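Local coordinates for protein soluble lytic murein transglycosylase (PDB 1QSA) that cleaves the glycosidic bonds between N-acetylmuramic acid and N-acetylglucosamine in peptidoglycan, forming a 1,6-anhydro bond in the N-acetylmuramic acid residue, at residues Y35-Y38 with P39-E42; L155-L158 with E159-L163; G178-P181 with A182-T186; W404-L407 with V408-K411; S582-R585 with G586-N590. All coordinates share one frame; numbering follows the deposited sequence.

Interaction 1. Residues Y35-Y38 with P39-E42; sequences YPLY and PYLE
Leu-37 O accepts the N-H of Tyr-40 at 2.9 Å and Tyr-38 O that of Glu-42 at 3.0 Å, beginning the helical bonding of helix 38-48 straight after a type I turn from Tyr-35 to Tyr-38, which Tyr-38 N closes on Tyr-35 O at 3.0 Å. Leu-37 holds the N-cap position, and Pro-39, which has no N-H to offer, fits this first turn with its CD 3.2 Å from Pro-36 O. The Tyr-38 ring, CG anti to the backbone N (chi1 -177°), lies across the Glu-42 side chain at about a right angle. In the Glu-42 conformer described, one of two modelled, CD comes 3.2 Å from Tyr-38 CE2, ring and carboxylate planes 36° apart. With Tyr-38 cut back to alanine, this carboxylate is likely to lose both ring and water link and turn more freely. Leu-37 CD2 packs on Tyr-40, whose hydroxyl is hydrogen-bonded to Glu-403 on helix 397-408. One water lies 2.6 Å from Tyr-38 OH and donates to Glu-42 OE2 at 2.8 Å.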
loop_
_atom_site.group_PDB
_atom_site.type_symbol
_atom_site.label_atom_id
_atom_site.label_comp_id
_atom_site.label_asym_id
_atom_site.label_seq_id
_atom_site.Cartn_x
_atom_site.Cartn_y
_atom_site.Cartn_z
ATOM N N TYR A 35 12.416 -34.097 6.388
ATOM C CA TYR A 35 11.987 -33.229 5.286
ATOM C C TYR A 35 11.988 -31.768 5.779
ATOM O O TYR A 35 11.528 -31.499 6.891
ATOM C CB TYR A 35 10.587 -33.634 4.832
ATOM C CG TYR A 35 10.099 -32.862 3.627
ATOM C CD1 TYR A 35 10.807 -32.899 2.414
ATOM C CD2 TYR A 35 8.942 -32.083 3.692
ATOM C CE1 TYR A 35 10.373 -32.177 1.300
ATOM C CE2 TYR A 35 8.495 -31.358 2.589
ATOM C CZ TYR A 35 9.210 -31.400 1.397
ATOM O OH TYR A 35 8.762 -30.652 0.344
ATOM N N PRO A 36 12.513 -30.813 4.973
ATOM C CA PRO A 36 12.546 -29.406 5.410
ATOM C C PRO A 36 11.247 -28.830 5.937
ATOM O O PRO A 36 11.282 -28.009 6.857
ATOM C CB PRO A 36 13.037 -28.655 4.170
ATOM C CG PRO A 36 13.984 -29.668 3.530
ATOM C CD PRO A 36 13.234 -30.991 3.696
ATOM N N LEU A 37 10.118 -29.250 5.370
ATOM C CA LEU A 37 8.838 -28.714 5.829
ATOM C C LEU A 37 8.180 -29.448 7.010
ATOM O O LEU A 37 7.055 -29.119 7.395
ATOM C CB LEU A 37 7.858 -28.538 4.663
ATOM C CG LEU A 37 8.379 -27.699 3.480
ATOM C CD1 LEU A 37 7.253 -27.471 2.479
ATOM C CD2 LEU A 37 8.932 -26.353 3.937
ATOM N N TYR A 38 8.896 -30.379 7.638
ATOM C CA TYR A 38 8.344 -31.088 8.799
ATOM C C TYR A 38 7.844 -30.107 9.887
ATOM O O TYR A 38 6.783 -30.327 10.458
ATOM C CB TYR A 38 9.366 -32.076 9.369
ATOM C CG TYR A 38 8.822 -32.875 10.522
ATOM C CD1 TYR A 38 7.911 -33.917 10.313
ATOM C CD2 TYR A 38 9.186 -32.562 11.822
ATOM C CE1 TYR A 38 7.371 -34.629 11.394
ATOM C CE2 TYR A 38 8.658 -33.260 12.908
ATOM C CZ TYR A 38 7.755 -34.283 12.688
ATOM O OH TYR A 38 7.233 -34.937 13.783
ATOM N N PRO A 39 8.564 -28.990 10.148
ATOM C CA PRO A 39 8.074 -28.054 11.181
ATOM C C PRO A 39 6.663 -27.530 10.878
ATOM O O PRO A 39 5.909 -27.216 11.802
ATOM C CB PRO A 39 9.114 -26.930 11.153
ATOM C CG PRO A 39 10.377 -27.653 10.799
ATOM C CD PRO A 39 9.911 -28.595 9.692
ATOM N N TYR A 40 6.311 -27.403 9.596
ATOM C CA TYR A 40 4.960 -26.964 9.227
ATOM C C TYR A 40 3.922 -28.023 9.612
ATOM O O TYR A 40 2.793 -27.689 9.984
ATOM C CB TYR A 40 4.870 -26.612 7.744
ATOM C CG TYR A 40 5.507 -25.288 7.403
ATOM C CD1 TYR A 40 4.768 -24.101 7.460
ATOM C CD2 TYR A 40 6.846 -25.213 7.010
ATOM C CE1 TYR A 40 5.344 -22.876 7.139
ATOM C CE2 TYR A 40 7.434 -23.976 6.678
ATOM C CZ TYR A 40 6.671 -22.817 6.752
ATOM O OH TYR A 40 7.229 -21.596 6.461
ATOM N N LEU A 41 4.288 -29.296 9.497
ATOM C CA LEU A 41 3.398 -30.392 9.890
ATOM C C LEU A 41 3.220 -30.369 11.420
ATOM O O LEU A 41 2.124 -30.601 11.930
ATOM C CB LEU A 41 3.996 -31.742 9.461
ATOM C CG LEU A 41 4.077 -32.002 7.953
ATOM C CD1 LEU A 41 4.763 -33.345 7.727
ATOM C CD2 LEU A 41 2.682 -31.986 7.328
ATOM N N GLU A 42 4.303 -30.120 12.149
ATOM C CA GLU A 42 4.232 -30.068 13.603
ATOM C C GLU A 42 3.335 -28.913 14.028
ATOM O O GLU A 42 2.544 -29.040 14.966
ATOM C CB GLU A 42 5.619 -29.846 14.200
ATOM C CG GLU A 42 6.569 -30.994 14.038
ATOM C CD GLU A 42 7.901 -30.718 14.696
ATOM O OE1 GLU A 42 8.644 -29.846 14.201
ATOM O OE2 GLU A 42 8.205 -31.373 15.714
HETATM O O HOH W 1 7.644 -34.098 16.250
#

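Interaction 2. Residues L155-L158 with E159-L163; sequences LAYL and ERIRL. With SO4 (sulfate ion), chain N.
Tyr-157 and Ile-161, one helical turn apart on helix 154-166, meet obliquely: Ile-161 CD1 stands 4.1 Å from Tyr-157 CE1. The backbone is helical, with Arg-162 N bonded to Leu-158 O at 3.1 Å, though the bond directly under this pair, Ile-161 N to Tyr-157 O, is long and weak at 3.4 Å. The apolar groups set the helix against its neighbours in the alpha-superhelix: Ile-161 packs on Val-173 and Leu-176 of helix 170-178 and on Phe-213 of helix 212-228, while the Tyr-157 hydroxyl bonds to Leu-176 O.

Another side of the helix carries a flat i, i+3 salt bridge. Glu-159 bends at chi2 (62°), which swings its carboxylate along the helix to Arg-162, and the arginine meets it side-on with two nitrogens. NE points at OE1 at 2.9 Å and almost straight (174°), while NH2 reaches the syn lone pair of OE2 at 2.8 Å. Both oxygens lie close to the guanidinium plane, although NE approaches OE1 from 28° out of the carboxylate plane. A different edge of the guanidinium takes a sulfate, probably from the crystallisation liquor: NH1 donates to its O3 at 3.0 Å and NH2 to its O1 at 3.1 Å. NH1 also bonds to Gln-216 of helix 212-228. Glu-159 thus fixes the guanidinium's rotation and is likely to stabilise its charge, while the sulfate marks an anion-accepting edge in the crystal.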
loop_
_atom_site.group_PDB
_atom_site.type_symbol
_atom_site.label_atom_id
_atom_site.label_comp_id
_atom_site.label_asym_id
_atom_site.label_seq_id
_atom_site.Cartn_x
_atom_site.Cartn_y
_atom_site.Cartn_z
ATOM N N LEU A 155 -8.001 13.464 30.497
ATOM C CA LEU A 155 -7.437 14.091 29.304
ATOM C C LEU A 155 -7.065 13.031 28.267
ATOM O O LEU A 155 -7.107 13.305 27.070
ATOM C CB LEU A 155 -6.206 14.943 29.631
ATOM C CG LEU A 155 -6.430 16.286 30.337
ATOM C CD1 LEU A 155 -5.067 16.945 30.572
ATOM C CD2 LEU A 155 -7.334 17.197 29.512
ATOM N N ALA A 156 -6.685 11.833 28.724
ATOM C CA ALA A 156 -6.330 10.745 27.806
ATOM C C ALA A 156 -7.601 10.238 27.126
ATOM O O ALA A 156 -7.572 9.835 25.958
ATOM C CB ALA A 156 -5.635 9.600 28.558
ATOM N N TYR A 157 -8.718 10.284 27.849
ATOM C CA TYR A 157 -10.006 9.848 27.311
ATOM C C TYR A 157 -10.413 10.803 26.184
ATOM O O TYR A 157 -10.721 10.377 25.065
ATOM C CB TYR A 157 -11.087 9.844 28.403
ATOM C CG TYR A 157 -12.346 9.103 27.999
ATOM C CD1 TYR A 157 -13.309 9.704 27.175
ATOM C CD2 TYR A 157 -12.549 7.782 28.394
ATOM C CE1 TYR A 157 -14.436 9.000 26.751
ATOM C CE2 TYR A 157 -13.678 7.063 27.972
ATOM C CZ TYR A 157 -14.613 7.680 27.151
ATOM O OH TYR A 157 -15.700 6.964 26.726
ATOM N N LEU A 158 -10.339 12.101 26.467
ATOM C CA LEU A 158 -10.705 13.120 25.488
ATOM C C LEU A 158 -9.763 13.089 24.275
ATOM O O LEU A 158 -10.200 13.280 23.134
ATOM C CB LEU A 158 -10.701 14.500 26.156
ATOM C CG LEU A 158 -11.551 15.574 25.479
ATOM C CD1 LEU A 158 -13.021 15.137 25.419
ATOM C CD2 LEU A 158 -11.402 16.881 26.249
ATOM N N GLU A 159 -8.484 12.792 24.512
ATOM C CA GLU A 159 -7.496 12.697 23.435
ATOM C C GLU A 159 -7.835 11.576 22.445
ATOM O O GLU A 159 -7.627 11.720 21.236
ATOM C CB GLU A 159 -6.093 12.497 24.023
ATOM C CG GLU A 159 -4.991 12.172 23.007
ATOM C CD GLU A 159 -4.745 13.269 21.974
ATOM O OE1 GLU A 159 -5.333 14.372 22.092
ATOM O OE2 GLU A 159 -3.955 13.019 21.034
ATOM N N ARG A 160 -8.347 10.451 22.943
ATOM C CA ARG A 160 -8.708 9.384 22.023
ATOM C C ARG A 160 -9.875 9.809 21.130
ATOM O O ARG A 160 -9.945 9.395 19.967
ATOM C CB ARG A 160 -9.034 8.067 22.741
ATOM C CG ARG A 160 -9.141 6.930 21.730
ATOM C CD ARG A 160 -9.341 5.553 22.352
ATOM N NE ARG A 160 -9.208 4.533 21.317
ATOM C CZ ARG A 160 -9.735 3.316 21.374
ATOM N NH1 ARG A 160 -10.460 2.949 22.426
ATOM N NH2 ARG A 160 -9.548 2.470 20.361
ATOM N N ILE A 161 -10.797 10.611 21.672
ATOM C CA ILE A 161 -11.936 11.112 20.886
ATOM C C ILE A 161 -11.399 11.979 19.739
ATOM O O ILE A 161 -11.818 11.829 18.583
ATOM C CB ILE A 161 -12.936 11.928 21.767
ATOM C CG1 ILE A 161 -13.687 10.978 22.707
ATOM C CG2 ILE A 161 -13.897 12.725 20.879
ATOM C CD1 ILE A 161 -14.702 11.640 23.604
ATOM N N ARG A 162 -10.415 12.826 20.051
ATOM C CA ARG A 162 -9.796 13.688 19.040
ATOM C C ARG A 162 -9.113 12.828 17.969
ATOM O O ARG A 162 -9.295 13.054 16.770
ATOM C CB ARG A 162 -8.764 14.626 19.684
ATOM C CG ARG A 162 -8.211 15.686 18.723
ATOM C CD ARG A 162 -7.087 16.498 19.363
ATOM N NE ARG A 162 -5.891 15.680 19.540
ATOM C CZ ARG A 162 -4.950 15.508 18.615
ATOM N NH1 ARG A 162 -5.025 16.139 17.456
ATOM N NH2 ARG A 162 -3.905 14.728 18.860
ATOM N N LEU A 163 -8.368 11.813 18.403
ATOM C CA LEU A 163 -7.674 10.920 17.469
ATOM C C LEU A 163 -8.655 10.125 16.599
ATOM O O LEU A 163 -8.426 9.948 15.388
ATOM C CB LEU A 163 -6.748 9.948 18.221
ATOM C CG LEU A 163 -5.494 10.534 18.895
ATOM C CD1 LEU A 163 -4.820 9.473 19.762
ATOM C CD2 LEU A 163 -4.527 11.069 17.863
HETATM S S SO4 N . -1.621 15.468 16.001
HETATM O O1 SO4 N . -2.110 14.126 16.379
HETATM O O2 SO4 N . -0.614 15.334 14.928
HETATM O O3 SO4 N . -2.750 16.290 15.523
HETATM O O4 SO4 N . -1.006 16.124 17.174
#

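Interaction 3. Residues G178-P181 with A182-T186; sequences GQMP and ADYQT. With SO4 (sulfate ion), chain M.
A sulfate ion, probably from the crystallisation liquor, sits at the bend between Pro-181 and Ala-182, where Ala-182 N donates to its O2 at 2.9 Å. Arg-147 gives it a second bond. The segments form the turn that links helix 170-178 to helix 185-196 in the alpha-superhelix, and the turn is closed by Tyr-184 N bonding to Pro-181 O at 3.1 Å, with the donor 42° above the carbonyl plane.

Beneath this turn Met-180 is buried. Its CG is anti to the backbone N (chi1 -166°), and further bends at chi2 and chi3 fold the thioether against the backbone and CB of Tyr-184. CG approaches Tyr-184 CB to 3.9 Å and SD lies near the plane of the ring, at its edge; the two side chains cross at about a right angle. Met-180 also touches Ala-188 and Ile-191 on helix 185-196. Shortening Met-180 to alanine is likely to open a gap beneath Tyr-184 and take away the apolar filling of the turn. The tyrosine side chain also touches Leu-155 on helix 154-166. In the Gln-185 conformer described, one of two modelled, NE2 donates to a water at 2.8 Å, which in turn makes a weak bond to Gly-178 O. The Tyr-184 ring has Asp-183 CB over the centre of one face, 3.7 Å above its plane.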
loop_
_atom_site.group_PDB
_atom_site.type_symbol
_atom_site.label_atom_id
_atom_site.label_comp_id
_atom_site.label_asym_id
_atom_site.label_seq_id
_atom_site.Cartn_x
_atom_site.Cartn_y
_atom_site.Cartn_z
ATOM N N GLY A 178 -20.525 8.561 24.194
ATOM C CA GLY A 178 -21.680 7.975 24.865
ATOM C C GLY A 178 -21.335 7.512 26.278
ATOM O O GLY A 178 -22.212 7.409 27.130
ATOM N N GLN A 179 -20.058 7.220 26.519
ATOM C CA GLN A 179 -19.579 6.782 27.836
ATOM C C GLN A 179 -18.682 7.872 28.441
ATOM O O GLN A 179 -17.802 7.586 29.238
ATOM C CB GLN A 179 -18.752 5.489 27.694
ATOM C CG GLN A 179 -19.398 4.374 26.863
ATOM C CD GLN A 179 -18.445 3.219 26.561
ATOM O OE1 GLN A 179 -17.343 3.141 27.103
ATOM N NE2 GLN A 179 -18.873 2.314 25.693
ATOM N N MET A 180 -18.910 9.127 28.065
ATOM C CA MET A 180 -18.079 10.239 28.541
ATOM C C MET A 180 -17.911 10.401 30.057
ATOM O O MET A 180 -18.878 10.267 30.814
ATOM C CB MET A 180 -18.640 11.560 27.995
ATOM C CG MET A 180 -17.700 12.739 28.125
ATOM S SD MET A 180 -16.371 12.632 26.937
ATOM C CE MET A 180 -17.014 13.683 25.611
ATOM N N PRO A 181 -16.667 10.630 30.523
ATOM C CA PRO A 181 -16.441 10.827 31.959
ATOM C C PRO A 181 -17.210 12.102 32.331
ATOM O O PRO A 181 -17.416 12.973 31.481
ATOM C CB PRO A 181 -14.937 11.082 32.038
ATOM C CG PRO A 181 -14.388 10.274 30.899
ATOM C CD PRO A 181 -15.395 10.477 29.795
ATOM N N ALA A 182 -17.612 12.227 33.593
ATOM C CA ALA A 182 -18.366 13.399 34.044
ATOM C C ALA A 182 -17.712 14.742 33.719
ATOM O O ALA A 182 -18.414 15.720 33.456
ATOM C CB ALA A 182 -18.650 13.297 35.542
ATOM N N ASP A 183 -16.380 14.767 33.684
ATOM C CA ASP A 183 -15.611 15.982 33.393
ATOM C C ASP A 183 -16.065 16.695 32.115
ATOM O O ASP A 183 -16.154 17.934 32.077
ATOM C CB ASP A 183 -14.119 15.659 33.210
ATOM C CG ASP A 183 -13.534 14.860 34.357
ATOM O OD1 ASP A 183 -13.974 13.704 34.590
ATOM O OD2 ASP A 183 -12.595 15.384 34.994
ATOM N N TYR A 184 -16.370 15.908 31.080
ATOM C CA TYR A 184 -16.746 16.457 29.787
ATOM C C TYR A 184 -18.153 16.099 29.319
ATOM O O TYR A 184 -18.470 16.215 28.138
ATOM C CB TYR A 184 -15.723 16.009 28.729
ATOM C CG TYR A 184 -14.288 16.021 29.217
ATOM C CD1 TYR A 184 -13.654 17.215 29.581
ATOM C CD2 TYR A 184 -13.571 14.830 29.341
ATOM C CE1 TYR A 184 -12.339 17.217 30.058
ATOM C CE2 TYR A 184 -12.261 14.817 29.816
ATOM C CZ TYR A 184 -11.651 16.011 30.170
ATOM O OH TYR A 184 -10.352 15.986 30.617
ATOM N N GLN A 185 -18.997 15.666 30.248
ATOM C CA GLN A 185 -20.366 15.285 29.919
ATOM C C GLN A 185 -21.137 16.396 29.207
ATOM O O GLN A 185 -21.983 16.126 28.356
ATOM C CB GLN A 185 -21.109 14.836 31.180
ATOM C CG GLN A 185 -22.591 14.528 30.962
ATOM C CD GLN A 185 -22.841 13.506 29.858
ATOM O OE1 GLN A 185 -23.803 13.628 29.090
ATOM N NE2 GLN A 185 -21.974 12.502 29.771
ATOM N N THR A 186 -20.832 17.639 29.556
ATOM C CA THR A 186 -21.523 18.786 28.986
ATOM C C THR A 186 -21.402 18.935 27.460
ATOM O O THR A 186 -22.293 19.513 26.817
ATOM C CB THR A 186 -21.225 20.100 29.726
ATOM O OG1 THR A 186 -22.270 21.034 29.442
ATOM C CG2 THR A 186 -19.853 20.685 29.330
HETATM S S SO4 M . -16.879 9.053 35.526
HETATM O O1 SO4 M . -15.737 9.990 35.530
HETATM O O2 SO4 M . -18.067 9.719 34.960
HETATM O O3 SO4 M . -16.542 7.857 34.725
HETATM O O4 SO4 M . -17.178 8.638 36.913
HETATM O O HOH W 2 -22.181 10.680 27.676
#

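Interaction 4. Residues W404-L407 with V408-K411; sequences WANL and VKSK
Lys-411 reaches back to Leu-407 at the C-terminal end of helix 397-408, whose regular conformation ends before Lys-409; a type II turn from Val-408 to Lys-411 then leads toward helix 413-425. From CB the side chain curls over the helix end: CG, beside the backbone N, already lies 3.2 Å from Leu-407 O. The bend at chi2 (-57°) keeps CD and CE near the same carbonyl oxygen, and a second at chi4 turns the ammonium group in. NZ donates to Leu-407 O at 2.9 Å, from 52° above the carbonyl plane, and to Lys-409 O at 2.8 Å, much nearer that carbonyl's plane. Two carbonyls, one from the last turn of the helix and one inside the beta turn, thus hold one ammonium, whose positive charge is probably well placed at the negative end of the helix dipole.

On the buried side Val-408 N bonds to Trp-404 O, and Val-408 CG1 makes a CH-pi contact over one indole face, 3.9 Å from the centroid of the five-membered ring and 17° off its normal. Leu-419 of helix 413-425 touches both residues. On the exposed side of the turn Asn-406 and Lys-409 run side by side. Their direct bond is weak, and a water bridges the same two groups, donating to Asn-406 OD1 at 2.7 Å and accepting from Lys-409 NZ at 2.8 Å.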
loop_
_atom_site.group_PDB
_atom_site.type_symbol
_atom_site.label_atom_id
_atom_site.label_comp_id
_atom_site.label_asym_id
_atom_site.label_seq_id
_atom_site.Cartn_x
_atom_site.Cartn_y
_atom_site.Cartn_z
ATOM N N TRP A 404 11.326 -15.999 3.215
ATOM C CA TRP A 404 12.316 -15.183 2.519
ATOM C C TRP A 404 12.527 -13.861 3.254
ATOM O O TRP A 404 13.660 -13.372 3.358
ATOM C CB TRP A 404 11.864 -14.930 1.078
ATOM C CG TRP A 404 12.915 -14.356 0.170
ATOM C CD1 TRP A 404 12.901 -13.127 -0.426
ATOM C CD2 TRP A 404 14.078 -15.033 -0.338
ATOM N NE1 TRP A 404 13.976 -12.999 -1.284
ATOM C CE2 TRP A 404 14.715 -14.152 -1.250
ATOM C CE3 TRP A 404 14.634 -16.302 -0.123
ATOM C CZ2 TRP A 404 15.880 -14.503 -1.948
ATOM C CZ3 TRP A 404 15.792 -16.652 -0.818
ATOM C CH2 TRP A 404 16.402 -15.754 -1.720
ATOM N N ALA A 405 11.439 -13.310 3.788
ATOM C CA ALA A 405 11.490 -12.040 4.504
ATOM C C ALA A 405 12.461 -12.134 5.675
ATOM O O ALA A 405 13.233 -11.211 5.915
ATOM C CB ALA A 405 10.098 -11.643 4.988
ATOM N N ASN A 406 12.431 -13.257 6.393
ATOM C CA ASN A 406 13.338 -13.465 7.526
ATOM C C ASN A 406 14.772 -13.621 7.056
ATOM O O ASN A 406 15.695 -13.131 7.693
ATOM C CB ASN A 406 12.969 -14.737 8.297
ATOM C CG ASN A 406 11.760 -14.566 9.166
ATOM O OD1 ASN A 406 11.288 -13.452 9.381
ATOM N ND2 ASN A 406 11.262 -15.677 9.708
ATOM N N LEU A 407 14.954 -14.331 5.948
ATOM C CA LEU A 407 16.278 -14.575 5.406
ATOM C C LEU A 407 16.997 -13.302 4.916
ATOM O O LEU A 407 18.187 -13.115 5.186
ATOM C CB LEU A 407 16.170 -15.629 4.294
ATOM C CG LEU A 407 17.391 -16.436 3.857
ATOM C CD1 LEU A 407 18.154 -16.971 5.059
ATOM C CD2 LEU A 407 16.913 -17.583 2.974
ATOM N N VAL A 408 16.266 -12.382 4.294
ATOM C CA VAL A 408 16.879 -11.157 3.774
ATOM C C VAL A 408 16.971 -10.020 4.794
ATOM O O VAL A 408 17.768 -9.098 4.639
ATOM C CB VAL A 408 16.148 -10.650 2.496
ATOM C CG1 VAL A 408 16.118 -11.744 1.454
ATOM C CG2 VAL A 408 14.726 -10.209 2.820
ATOM N N LYS A 409 16.195 -10.119 5.864
ATOM C CA LYS A 409 16.159 -9.086 6.893
ATOM C C LYS A 409 17.458 -8.956 7.694
ATOM O O LYS A 409 18.072 -9.957 8.077
ATOM C CB LYS A 409 14.984 -9.362 7.838
ATOM C CG LYS A 409 14.646 -8.249 8.818
ATOM C CD LYS A 409 13.422 -8.631 9.630
ATOM C CE LYS A 409 13.687 -9.878 10.476
ATOM N NZ LYS A 409 12.441 -10.596 10.878
ATOM N N SER A 410 17.888 -7.715 7.905
ATOM C CA SER A 410 19.091 -7.424 8.690
ATOM C C SER A 410 20.401 -7.952 8.101
ATOM O O SER A 410 21.379 -8.127 8.821
ATOM C CB SER A 410 18.918 -7.965 10.114
ATOM O OG SER A 410 17.657 -7.587 10.644
ATOM N N LYS A 411 20.415 -8.226 6.803
ATOM C CA LYS A 411 21.621 -8.725 6.151
ATOM C C LYS A 411 22.313 -7.555 5.480
ATOM O O LYS A 411 21.710 -6.490 5.317
ATOM C CB LYS A 411 21.277 -9.789 5.100
ATOM C CG LYS A 411 20.508 -10.986 5.634
ATOM C CD LYS A 411 21.243 -11.681 6.771
ATOM C CE LYS A 411 20.449 -12.882 7.272
ATOM N NZ LYS A 411 19.130 -12.484 7.836
HETATM O O HOH W 3 10.627 -10.853 8.784
#

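Interaction 5. Residues S582-R585 with G586-N590; sequences SETR and GYVKN
Arg-585 and Lys-589 are brought alongside each other by different first torsions: CG of Arg-585 is anti to the backbone N (chi1 -173°), while that of Lys-589 is anti to its carbonyl carbon (chi1 -70°). They point the same way, and Arg-585 CG meets Lys-589 CE at 4.0 Å. The arginine bends at chi3, laying one guanidinium face over Ser-582 CA, and its NH1 is hydrogen-bonded to Ile-579 O; the lysine stays extended. NE and NZ remain 4.5 Å apart, and a water in the guanidinium plane accepts from Arg-585 NE at 3.0 Å and from Lys-589 NZ at 2.7 Å. Glu-577 forms a salt bridge with the lysine and a weak, long ion pair with the arginine, probably offsetting the two like charges. Below them the helix is regular, as in Val-588 N to Thr-584 O at 2.9 Å.

Tyr-587 leaves another side of the helix, and its hydroxyl bonds to Glu-478, the predicted active-site residue, consistent with this turn lining the catalytic site of the lysozyme-like domain. Helix 582-601 lies among helix 468-479, touched by Tyr-587, helix 545-554, reached by Thr-584, Tyr-587 and Val-588, and helix 572-578 beside Val-588 and Lys-589.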
loop_
_atom_site.group_PDB
_atom_site.type_symbol
_atom_site.label_atom_id
_atom_site.label_comp_id
_atom_site.label_asym_id
_atom_site.label_seq_id
_atom_site.Cartn_x
_atom_site.Cartn_y
_atom_site.Cartn_z
ATOM N N SER A 582 -3.547 10.439 -7.196
ATOM C CA SER A 582 -2.123 10.191 -6.964
ATOM C C SER A 582 -1.714 8.744 -7.225
ATOM O O SER A 582 -0.636 8.502 -7.761
ATOM C CB SER A 582 -1.720 10.605 -5.543
ATOM O OG SER A 582 -2.515 9.952 -4.576
ATOM N N GLU A 583 -2.573 7.787 -6.848
ATOM C CA GLU A 583 -2.266 6.371 -7.065
ATOM C C GLU A 583 -2.129 6.048 -8.554
ATOM O O GLU A 583 -1.189 5.371 -8.965
ATOM C CB GLU A 583 -3.342 5.454 -6.463
ATOM C CG GLU A 583 -3.117 3.957 -6.786
ATOM C CD GLU A 583 -4.314 3.060 -6.444
ATOM O OE1 GLU A 583 -5.133 3.442 -5.575
ATOM O OE2 GLU A 583 -4.435 1.959 -7.040
ATOM N N THR A 584 -3.067 6.537 -9.357
ATOM C CA THR A 584 -3.053 6.272 -10.800
ATOM C C THR A 584 -1.890 6.986 -11.490
ATOM O O THR A 584 -1.294 6.464 -12.434
ATOM C CB THR A 584 -4.392 6.672 -11.428
ATOM O OG1 THR A 584 -5.453 6.057 -10.677
ATOM C CG2 THR A 584 -4.465 6.202 -12.884
ATOM N N ARG A 585 -1.604 8.210 -11.058
ATOM C CA ARG A 585 -0.484 8.961 -11.627
ATOM C C ARG A 585 0.819 8.180 -11.397
ATOM O O ARG A 585 1.622 7.990 -12.319
ATOM C CB ARG A 585 -0.413 10.340 -10.969
ATOM C CG ARG A 585 0.601 11.266 -11.587
ATOM C CD ARG A 585 0.464 12.675 -11.012
ATOM N NE ARG A 585 0.704 12.767 -9.575
ATOM C CZ ARG A 585 -0.213 13.093 -8.662
ATOM N NH1 ARG A 585 -1.462 13.352 -9.016
ATOM N NH2 ARG A 585 0.121 13.163 -7.381
ATOM N N GLY A 586 1.013 7.697 -10.170
ATOM C CA GLY A 586 2.208 6.928 -9.861
ATOM C C GLY A 586 2.246 5.596 -10.603
ATOM O O GLY A 586 3.314 5.137 -11.031
ATOM N N TYR A 587 1.082 4.976 -10.756
ATOM C CA TYR A 587 0.951 3.701 -11.470
ATOM C C TYR A 587 1.413 3.864 -12.928
ATOM O O TYR A 587 2.201 3.059 -13.440
ATOM C CB TYR A 587 -0.522 3.275 -11.425
ATOM C CG TYR A 587 -0.848 1.944 -12.070
ATOM C CD1 TYR A 587 -1.172 1.862 -13.424
ATOM C CD2 TYR A 587 -0.875 0.777 -11.315
ATOM C CE1 TYR A 587 -1.518 0.646 -14.017
ATOM C CE2 TYR A 587 -1.224 -0.453 -11.893
ATOM C CZ TYR A 587 -1.545 -0.506 -13.243
ATOM O OH TYR A 587 -1.928 -1.687 -13.824
ATOM N N VAL A 588 0.920 4.908 -13.596
ATOM C CA VAL A 588 1.257 5.156 -14.996
ATOM C C VAL A 588 2.759 5.403 -15.158
ATOM O O VAL A 588 3.386 4.831 -16.048
ATOM C CB VAL A 588 0.419 6.318 -15.571
ATOM C CG1 VAL A 588 0.866 6.653 -16.981
ATOM C CG2 VAL A 588 -1.054 5.904 -15.583
ATOM N N LYS A 589 3.324 6.216 -14.271
ATOM C CA LYS A 589 4.759 6.502 -14.307
ATOM C C LYS A 589 5.560 5.211 -14.151
ATOM O O LYS A 589 6.489 4.951 -14.915
ATOM C CB LYS A 589 5.128 7.488 -13.201
ATOM C CG LYS A 589 4.598 8.896 -13.450
ATOM C CD LYS A 589 4.973 9.817 -12.316
ATOM C CE LYS A 589 4.492 11.240 -12.580
ATOM N NZ LYS A 589 4.788 12.115 -11.383
ATOM N N ASN A 590 5.190 4.399 -13.170
ATOM C CA ASN A 590 5.884 3.133 -12.954
ATOM C C ASN A 590 5.778 2.208 -14.168
ATOM O O ASN A 590 6.770 1.678 -14.642
ATOM C CB ASN A 590 5.303 2.392 -11.741
ATOM C CG ASN A 590 5.762 2.971 -10.421
ATOM O OD1 ASN A 590 6.668 3.817 -10.366
ATOM N ND2 ASN A 590 5.160 2.496 -9.337
HETATM O O HOH W 4 3.472 11.622 -9.095
#

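All five contacts are local, within one helix or at its end, but their settings differ. Interactions 1, 2, 4 and 5 are partly buried, and interaction 3 is a surface contact. Interactions 2 and 5 lie inside helices, 1 at a helix start, 4 at a helix finish and 3 in a turn. Interactions 2 and 3 belong together: their centres are about 12 Å apart, and Ile-161 CD1 meets Met-180 CE at 3.7 Å. Interactions 1 and 4 both adjoin helix 383-393, though their nearest atoms stay about 8 Å apart. A guanidinium holds the sulfate of interaction 2, a backbone N-H that of interaction 3; carbonyl oxygens meet the ammonium of interaction 4, water and a glutamate the charges of interaction 5, the one contact beside the predicted active site.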